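Local coordinates for protein BlEst2 (Bacillus licheniformis, PDB 6WPX) that probably hydrolyses ester bonds as a lipase-like esterase of the alpha/beta-hydrolase clan, here in its propeptide form, whose C-terminal domain has an autoinhibitory effect, at residues V411-Y416 and E423-K428; S448-L453 and N464-R469. One frame throughout, in Å; residues are numbered along the deposited sequence.

Interaction 1 (V411-Y416 and E423-K428); sequences VRSIRY and EKKSLK
Ile-414 and Lys-424 face each other in a non-hydrogen-bonded pair of an antiparallel hairpin, their side chains side by side and pointing the same way. The lysine aliphatic chain is bent at chi3 (-123°), which brings CE to 3.8 Å from Ile-414 CG1. Val-411, Ile-414 and Arg-415 form the buried side of the contact, whereas Lys-424, Lys-425 and Ser-426 across from them are exposed. The N-H of Arg-415 bonds to Glu-423 O at 2.8 Å, nearly straight at 174°, Ser-413 and Lys-425 exchange a pair of backbone bonds, and Leu-427 N reaches Val-411 O at 2.7 Å. Ser-413 OG touches Lys-425 CB at 3.4 Å. The guanidinium of Arg-415 offers its edge to Glu-423, but the hydrogen bond within that salt bridge is weak (NH2 to OE1 3.4 Å); the stronger partner of Arg-415 is Glu-417, through NH1. Arg-412 extends past Ser-426, whose OG sits 4.0 Å above the guanidinium plane, over its centre, and also touches Asn-160 and Trp-161. An alanine in place of Arg-412 would probably leave Ser-426 OG without the flat group beneath it and open a gap beside Asn-160 and Trp-161. Strand 420-431 is one of the sheet's two outermost strands; strand 407-417 pairs on its other side with strand 445-456, while Val-411 also packs on Leu-435 of helix 432-438.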
loop_
_atom_site.group_PDB
_atom_site.type_symbol
_atom_site.label_atom_id
_atom_site.label_comp_id
_atom_site.label_asym_id
_atom_site.label_seq_id
_atom_site.Cartn_x
_atom_site.Cartn_y
_atom_site.Cartn_z
ATOM N N VAL A 411 -17.527 -15.631 -4.873
ATOM C CA VAL A 411 -16.535 -14.846 -5.597
ATOM C C VAL A 411 -17.119 -13.605 -6.287
ATOM O O VAL A 411 -18.125 -13.710 -6.985
ATOM C CB VAL A 411 -15.780 -15.763 -6.595
ATOM C CG1 VAL A 411 -14.808 -14.970 -7.467
ATOM C CG2 VAL A 411 -15.046 -16.871 -5.852
ATOM N N ARG A 412 -16.477 -12.445 -6.081
ATOM C CA ARG A 412 -16.759 -11.155 -6.724
ATOM C C ARG A 412 -15.436 -10.757 -7.359
ATOM O O ARG A 412 -14.394 -10.906 -6.723
ATOM C CB ARG A 412 -17.206 -10.091 -5.717
ATOM C CG ARG A 412 -18.675 -10.202 -5.359
ATOM C CD ARG A 412 -19.031 -9.421 -4.100
ATOM N NE ARG A 412 -20.322 -9.879 -3.600
ATOM C CZ ARG A 412 -21.481 -9.301 -3.883
ATOM N NH1 ARG A 412 -22.616 -9.835 -3.450
ATOM N NH2 ARG A 412 -21.518 -8.188 -4.605
ATOM N N SER A 413 -15.453 -10.363 -8.632
ATOM C CA SER A 413 -14.210 -10.008 -9.294
ATOM C C SER A 413 -14.357 -8.825 -10.250
ATOM O O SER A 413 -15.466 -8.497 -10.689
ATOM C CB SER A 413 -13.618 -11.217 -10.015
ATOM O OG SER A 413 -14.526 -11.652 -11.009
ATOM N N ILE A 414 -13.229 -8.146 -10.512
ATOM C CA ILE A 414 -13.126 -7.057 -11.487
ATOM C C ILE A 414 -11.873 -7.319 -12.304
ATOM O O ILE A 414 -10.813 -7.593 -11.736
ATOM C CB ILE A 414 -13.090 -5.601 -10.911
ATOM C CG1 ILE A 414 -14.252 -5.307 -9.958
ATOM C CG2 ILE A 414 -13.079 -4.567 -12.049
ATOM C CD1 ILE A 414 -14.008 -4.068 -8.985
ATOM N N ARG A 415 -12.003 -7.228 -13.632
ATOM C CA ARG A 415 -10.883 -7.307 -14.545
ATOM C C ARG A 415 -10.769 -5.934 -15.210
ATOM O O ARG A 415 -11.742 -5.417 -15.759
ATOM C CB ARG A 415 -11.039 -8.437 -15.579
ATOM C CG ARG A 415 -9.778 -8.603 -16.433
ATOM C CD ARG A 415 -9.942 -9.633 -17.528
ATOM N NE ARG A 415 -11.142 -9.415 -18.338
ATOM C CZ ARG A 415 -11.174 -8.671 -19.436
ATOM N NH1 ARG A 415 -10.073 -8.083 -19.879
ATOM N NH2 ARG A 415 -12.310 -8.514 -20.104
ATOM N N TYR A 416 -9.590 -5.333 -15.097
ATOM C CA TYR A 416 -9.242 -4.027 -15.646
ATOM C C TYR A 416 -8.298 -4.215 -16.821
ATOM O O TYR A 416 -7.529 -5.171 -16.846
ATOM C CB TYR A 416 -8.503 -3.160 -14.602
ATOM C CG TYR A 416 -9.250 -2.902 -13.319
ATOM C CD1 TYR A 416 -9.155 -3.785 -12.245
ATOM C CD2 TYR A 416 -10.005 -1.747 -13.151
ATOM C CE1 TYR A 416 -9.810 -3.533 -11.044
ATOM C CE2 TYR A 416 -10.711 -1.512 -11.972
ATOM C CZ TYR A 416 -10.578 -2.390 -10.907
ATOM O OH TYR A 416 -11.240 -2.151 -9.719
ATOM N N GLU A 423 -14.457 -5.735 -17.058
ATOM C CA GLU A 423 -15.444 -6.773 -16.734
ATOM C C GLU A 423 -15.592 -6.942 -15.232
ATOM O O GLU A 423 -14.601 -6.904 -14.511
ATOM C CB GLU A 423 -15.048 -8.096 -17.433
ATOM C CG GLU A 423 -15.863 -9.328 -17.073
ATOM C CD GLU A 423 -15.699 -10.522 -17.997
ATOM O OE1 GLU A 423 -14.910 -10.437 -18.965
ATOM O OE2 GLU A 423 -16.387 -11.538 -17.767
ATOM N N LYS A 424 -16.830 -7.098 -14.757
ATOM C CA LYS A 424 -17.134 -7.273 -13.345
ATOM C C LYS A 424 -18.037 -8.497 -13.227
ATOM O O LYS A 424 -18.958 -8.654 -14.035
ATOM C CB LYS A 424 -17.791 -6.005 -12.771
ATOM C CG LYS A 424 -18.031 -6.031 -11.267
ATOM C CD LYS A 424 -18.681 -4.746 -10.793
ATOM C CE LYS A 424 -17.857 -4.086 -9.718
ATOM N NZ LYS A 424 -18.173 -2.639 -9.579
ATOM N N LYS A 425 -17.727 -9.395 -12.267
ATOM C CA LYS A 425 -18.469 -10.647 -12.058
ATOM C C LYS A 425 -18.834 -10.850 -10.605
ATOM O O LYS A 425 -18.095 -10.434 -9.701
ATOM C CB LYS A 425 -17.615 -11.858 -12.457
ATOM C CG LYS A 425 -17.351 -12.089 -13.923
ATOM C CD LYS A 425 -16.416 -13.293 -14.026
ATOM C CE LYS A 425 -16.060 -13.675 -15.436
ATOM N NZ LYS A 425 -15.125 -14.828 -15.464
ATOM N N SER A 426 -19.947 -11.572 -10.393
ATOM C CA SER A 426 -20.395 -11.975 -9.071
ATOM C C SER A 426 -20.870 -13.430 -9.189
ATOM O O SER A 426 -21.608 -13.747 -10.132
ATOM C CB SER A 426 -21.530 -11.078 -8.580
ATOM O OG SER A 426 -21.837 -11.420 -7.238
ATOM N N LEU A 427 -20.411 -14.316 -8.283
ATOM C CA LEU A 427 -20.786 -15.731 -8.299
ATOM C C LEU A 427 -21.400 -16.117 -6.963
ATOM O O LEU A 427 -20.877 -15.742 -5.905
ATOM C CB LEU A 427 -19.606 -16.677 -8.578
ATOM C CG LEU A 427 -18.640 -16.512 -9.753
ATOM C CD1 LEU A 427 -17.963 -17.826 -10.062
ATOM C CD2 LEU A 427 -19.304 -16.097 -11.009
ATOM N N LYS A 428 -22.483 -16.910 -7.014
ATOM C CA LYS A 428 -23.188 -17.385 -5.832
ATOM C C LYS A 428 -22.268 -18.235 -4.931
ATOM O O LYS A 428 -21.297 -18.810 -5.455
ATOM C CB LYS A 428 -24.484 -18.139 -6.203
ATOM C CG LYS A 428 -24.299 -19.557 -6.741
ATOM C CD LYS A 428 -25.621 -20.350 -6.708
ATOM C CE LYS A 428 -25.535 -21.659 -7.465
ATOM N NZ LYS A 428 -24.500 -22.575 -6.896
HETATM O O HOH W 1 -18.657 -18.123 -5.702
#

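Interaction 2 (S448-L453 and N464-R469)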
loop_
_atom_site.group_PDB
_atom_site.type_symbol
_atom_site.label_atom_id
_atom_site.label_comp_id
_atom_site.label_asym_id
_atom_site.label_seq_id
_atom_site.Cartn_x
_atom_site.Cartn_y
_atom_site.Cartn_z
ATOM N N SER A 448 -8.846 -8.185 -9.753
ATOM C CA SER A 448 -9.015 -8.085 -8.328
ATOM C C SER A 448 -10.085 -9.117 -8.007
ATOM O O SER A 448 -11.155 -9.075 -8.584
ATOM C CB SER A 448 -9.424 -6.693 -7.883
ATOM O OG SER A 448 -9.617 -6.813 -6.486
ATOM N N VAL A 449 -9.763 -10.098 -7.160
ATOM C CA VAL A 449 -10.691 -11.142 -6.795
ATOM C C VAL A 449 -10.978 -11.074 -5.325
ATOM O O VAL A 449 -10.065 -11.068 -4.517
ATOM C CB VAL A 449 -10.230 -12.553 -7.253
ATOM C CG1 VAL A 449 -11.341 -13.577 -7.046
ATOM C CG2 VAL A 449 -9.794 -12.537 -8.719
ATOM N N THR A 450 -12.263 -10.985 -4.988
ATOM C CA THR A 450 -12.748 -10.976 -3.615
ATOM C C THR A 450 -13.421 -12.307 -3.352
ATOM O O THR A 450 -14.414 -12.626 -3.996
ATOM C CB THR A 450 -13.690 -9.798 -3.363
ATOM O OG1 THR A 450 -12.961 -8.584 -3.505
ATOM C CG2 THR A 450 -14.263 -9.823 -1.968
ATOM N N ILE A 451 -12.906 -13.070 -2.387
ATOM C CA ILE A 451 -13.463 -14.367 -2.009
ATOM C C ILE A 451 -14.014 -14.240 -0.607
ATOM O O ILE A 451 -13.250 -14.048 0.343
ATOM C CB ILE A 451 -12.428 -15.533 -2.136
ATOM C CG1 ILE A 451 -11.840 -15.631 -3.570
ATOM C CG2 ILE A 451 -13.051 -16.884 -1.700
ATOM C CD1 ILE A 451 -10.418 -15.150 -3.638
ATOM N N ASP A 452 -15.340 -14.311 -0.478
ATOM C CA ASP A 452 -15.977 -14.245 0.837
ATOM C C ASP A 452 -16.204 -15.642 1.375
ATOM O O ASP A 452 -16.954 -16.427 0.783
ATOM C CB ASP A 452 -17.288 -13.432 0.803
ATOM C CG ASP A 452 -16.988 -11.975 1.125
ATOM O OD1 ASP A 452 -16.770 -11.662 2.328
ATOM O OD2 ASP A 452 -16.903 -11.159 0.173
ATOM N N LEU A 453 -15.525 -15.948 2.481
ATOM C CA LEU A 453 -15.586 -17.218 3.179
ATOM C C LEU A 453 -16.489 -17.143 4.378
ATOM O O LEU A 453 -16.431 -16.188 5.148
ATOM C CB LEU A 453 -14.188 -17.646 3.654
ATOM C CG LEU A 453 -13.111 -17.915 2.608
ATOM C CD1 LEU A 453 -11.839 -18.360 3.285
ATOM C CD2 LEU A 453 -13.530 -19.029 1.640
ATOM N N ASN A 464 -16.540 -15.570 9.470
ATOM C CA ASN A 464 -16.593 -14.881 8.163
ATOM C C ASN A 464 -15.233 -14.202 7.902
ATOM O O ASN A 464 -14.728 -13.581 8.801
ATOM C CB ASN A 464 -17.835 -13.993 7.984
ATOM C CG ASN A 464 -18.099 -13.007 9.101
ATOM O OD1 ASN A 464 -19.227 -12.626 9.348
ATOM N ND2 ASN A 464 -17.059 -12.568 9.770
ATOM N N ARG A 465 -14.689 -14.374 6.705
ATOM C CA ARG A 465 -13.463 -13.670 6.261
ATOM C C ARG A 465 -13.623 -13.340 4.785
ATOM O O ARG A 465 -14.362 -14.018 4.112
ATOM C CB ARG A 465 -12.158 -14.432 6.500
ATOM C CG ARG A 465 -11.837 -14.714 7.953
ATOM C CD ARG A 465 -11.516 -13.520 8.805
ATOM N NE ARG A 465 -10.829 -13.866 10.028
ATOM C CZ ARG A 465 -11.409 -14.280 11.135
ATOM N NH1 ARG A 465 -12.718 -14.398 11.202
ATOM N NH2 ARG A 465 -10.674 -14.562 12.187
ATOM N N THR A 466 -12.890 -12.345 4.343
ATOM C CA THR A 466 -12.875 -11.876 2.965
ATOM C C THR A 466 -11.429 -11.836 2.514
ATOM O O THR A 466 -10.615 -11.123 3.103
ATOM C CB THR A 466 -13.504 -10.490 2.847
ATOM O OG1 THR A 466 -14.711 -10.429 3.602
ATOM C CG2 THR A 466 -13.776 -10.123 1.408
ATOM N N ILE A 467 -11.113 -12.606 1.477
ATOM C CA ILE A 467 -9.767 -12.671 0.916
ATOM C C ILE A 467 -9.767 -11.882 -0.363
ATOM O O ILE A 467 -10.647 -12.067 -1.194
ATOM C CB ILE A 467 -9.325 -14.147 0.684
ATOM C CG1 ILE A 467 -9.365 -14.928 2.034
ATOM C CG2 ILE A 467 -7.917 -14.233 -0.003
ATOM C CD1 ILE A 467 -9.106 -16.392 1.942
ATOM N N ILE A 468 -8.783 -10.990 -0.518
ATOM C CA ILE A 468 -8.595 -10.204 -1.731
ATOM C C ILE A 468 -7.305 -10.653 -2.423
ATOM O O ILE A 468 -6.237 -10.647 -1.814
ATOM C CB ILE A 468 -8.607 -8.678 -1.450
ATOM C CG1 ILE A 468 -10.019 -8.238 -1.014
ATOM C CG2 ILE A 468 -8.098 -7.874 -2.692
ATOM C CD1 ILE A 468 -10.072 -6.895 -0.488
ATOM N N ARG A 469 -7.418 -11.033 -3.694
ATOM C CA ARG A 469 -6.285 -11.433 -4.524
ATOM C C ARG A 469 -6.138 -10.435 -5.665
ATOM O O ARG A 469 -7.129 -10.018 -6.274
ATOM C CB ARG A 469 -6.482 -12.843 -5.081
ATOM C CG ARG A 469 -6.540 -13.931 -4.008
ATOM C CD ARG A 469 -6.847 -15.278 -4.622
ATOM N NE ARG A 469 -5.742 -15.777 -5.442
ATOM C CZ ARG A 469 -5.812 -16.849 -6.224
ATOM N NH1 ARG A 469 -6.940 -17.541 -6.315
ATOM N NH2 ARG A 469 -4.756 -17.234 -6.928
HETATM O O HOH W 2 -17.164 -13.525 4.354
#
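Thr-466 and Asp-452 stand side by side in a non-hydrogen-bonded pair of the antiparallel hairpin formed by strands 445-456 and 462-473. From CB, 3.5 Å from Asp-452 OD1, the threonine divides. With chi1 at -45°, OG1 lies anti to the carbonyl carbon and donates to OD1 at 2.7 Å, reaching the carboxylate on its syn side but 35° out of its plane. The same hydroxyl is also hydrogen-bonded to Ile-292 N. The other branch, CG2, presses on Thr-450 CG2 at 3.4 Å, tighter than usual van der Waals contact, and approaches Asp-452 OD1 at 3.5 Å. On the opposite face the packing is apolar: Leu-453 CD1 meets Ile-467 CD1 at 3.6 Å, and Ile-451 CD1 rests on Arg-469 CD at 3.7 Å, in the aliphatic part of a side chain whose guanidinium NH2 pairs with Glu-481. Backbone bonds join Val-449 to Arg-469, Ile-451 to Ile-467 and Leu-453 to Arg-465. The buried carboxylate of Asp-452 has further partners: Arg-293 makes a salt bridge to OD1, Trp-161 NE1 bonds to OD2, and a water lies 2.8 Å from OD1. The donors Thr-466, Arg-293 and Trp-161, one of them cationic, would be expected to favour the ionised form of Asp-452 and fix its rotation, tying this hairpin to strand 290-297.

How the interactions relate
Interactions 1 and 2 are successive beta hairpins in one antiparallel sheet, their centres 11 Å apart. Their adjoining strands, 407-417 and 445-456, are neighbours: Arg-412 O lies 2.7 Å from Thr-450 N and Ile-414 O 2.9 Å from Ser-448 N, both probable hydrogen bonds. Side chains continue the seam, with Val-411 CG1 3.8 Å from Val-449 CG1. Interaction 1 supplies one edge strand and is partly buried, whereas interaction 2 is buried and backed by strand 290-297 and helix 389-397. Trp-161 is common to both, touching the side chain of Arg-412 in interaction 1 and bonding to Asp-452 in interaction 2.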